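Local coordinates for carbon dioxide concentrating mechanism protein (Thermosynechococcus elongatus, PDB 4N8F) that probably forms the pentameric vertices of the carboxysome shell, the polyhedral compartment in which RuBisCO is sequestered, at residues Asp17-Thr20 with Gly21-Phe24. Numbering follows the deposited sequence.
Sequences DTLT and GVKF
Between L19 and V22 the chain reverses in a type II beta turn, closed by a hydrogen bond of 3.1 Å from V22 N to L19 O, with T20 and G21 at its two corners. The N-H points reasonably straight (154°) but meets the oxygen from above the carbonyl plane. G21 takes the second corner with a positive phi of 72°, a conformation that favours glycine at this place in a type II turn. The loop is a worked example of a reversal built from one main-chain bond and flanking apolar contacts. The turn begins on the last residue of a short 3-10 segment, 17-19, and T20 ties the two together: its OG1, set beside the backbone N by a chi1 of -62°, donates to D17 O over 3.1 Å. T20 N adds a weak bond to the same oxygen. V22 then leans back over the turn. Its CG2, beside the backbone N and anti to the carbonyl carbon, makes a tight contact of 3.1 Å with L19 O. The same methyl lies 4.1 Å from L19 CB. Further out, L19 CD1 reaches the F24 ring at its edge, near the ring plane, and stands 4.0 Å from F24 CZ; the two side chains run at about a right angle. V22 O sits above one face of that ring, offset toward the rim. Around this loop, which links strand 14-15 to strand 24-30, L19 also packs on P73 and I74, and F24 on V42. Hydrogen bonding thus sets the backbone, V22 N closing the turn and T20 holding the 3-10 segment against its first corner, whereas L19 and F24 also pack on V79 and L56 of a second subunit, so that the loop contributes apolar surface to the pentamer interface.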
loop_
_atom_site.group_PDB
_atom_site.type_symbol
_atom_site.label_atom_id
_atom_site.label_comp_id
_atom_site.label_asym_id
_atom_site.label_seq_id
_atom_site.Cartn_x
_atom_site.Cartn_y
_atom_site.Cartn_z
ATOM N N ASP C 17 22.731 6.728 5.219
ATOM C CA ASP C 17 23.245 8.094 5.448
ATOM C C ASP C 17 22.171 9.158 5.450
ATOM O O ASP C 17 22.291 10.172 6.120
ATOM C CB ASP C 17 24.150 8.496 4.292
ATOM C CG ASP C 17 25.527 7.932 4.390
ATOM O OD1 ASP C 17 25.793 7.287 5.393
ATOM O OD2 ASP C 17 26.329 8.141 3.465
ATOM N N THR C 18 21.160 8.957 4.621
ATOM C CA THR C 18 20.083 9.934 4.492
ATOM C C THR C 18 19.176 9.992 5.746
ATOM O O THR C 18 18.357 10.865 5.873
ATOM C CB THR C 18 19.221 9.549 3.273
ATOM O OG1 THR C 18 18.887 8.144 3.338
ATOM C CG2 THR C 18 20.009 9.785 2.008
ATOM N N LEU C 19 19.304 9.015 6.636
ATOM C CA LEU C 19 18.591 9.001 7.891
ATOM C C LEU C 19 19.330 9.556 9.098
ATOM O O LEU C 19 18.800 9.485 10.183
ATOM C CB LEU C 19 18.125 7.591 8.210
ATOM C CG LEU C 19 17.328 6.948 7.093
ATOM C CD1 LEU C 19 16.915 5.553 7.512
ATOM C CD2 LEU C 19 16.144 7.843 6.793
ATOM N N THR C 20 20.518 10.147 8.921
ATOM C CA THR C 20 21.199 10.820 10.023
ATOM C C THR C 20 20.342 11.878 10.725
ATOM O O THR C 20 19.725 12.697 10.074
ATOM C CB THR C 20 22.478 11.497 9.502
ATOM O OG1 THR C 20 23.349 10.469 8.988
ATOM C CG2 THR C 20 23.182 12.191 10.577
ATOM N N GLY C 21 20.280 11.822 12.050
ATOM C CA GLY C 21 19.429 12.715 12.858
ATOM C C GLY C 21 17.934 12.468 12.788
ATOM O O GLY C 21 17.174 13.245 13.283
ATOM N N VAL C 22 17.474 11.417 12.146
ATOM C CA VAL C 22 16.036 11.239 12.031
ATOM C C VAL C 22 15.551 10.595 13.322
ATOM O O VAL C 22 16.075 9.581 13.747
ATOM C CB VAL C 22 15.656 10.352 10.843
ATOM C CG1 VAL C 22 14.122 10.172 10.770
ATOM C CG2 VAL C 22 16.152 10.979 9.546
ATOM N N LYS C 23 14.587 11.219 13.974
ATOM C CA LYS C 23 13.932 10.588 15.091
ATOM C C LYS C 23 12.920 9.527 14.683
ATOM O O LYS C 23 11.993 9.794 13.931
ATOM C CB LYS C 23 13.272 11.616 16.014
ATOM C CG LYS C 23 13.267 11.092 17.455
ATOM C CD LYS C 23 12.133 11.663 18.291
ATOM C CE LYS C 23 11.992 10.891 19.601
ATOM N NZ LYS C 23 13.270 10.684 20.302
ATOM N N PHE C 24 13.091 8.321 15.185
ATOM C CA PHE C 24 12.143 7.219 14.968
ATOM C C PHE C 24 11.221 6.924 16.170
ATOM O O PHE C 24 11.641 6.397 17.210
ATOM C CB PHE C 24 12.871 5.925 14.614
ATOM C CG PHE C 24 13.782 6.035 13.421
ATOM C CD1 PHE C 24 13.281 6.160 12.186
ATOM C CD2 PHE C 24 15.155 6.014 13.570
ATOM C CE1 PHE C 24 14.105 6.236 11.090
ATOM C CE2 PHE C 24 15.993 6.098 12.474
ATOM C CZ PHE C 24 15.463 6.189 11.232
#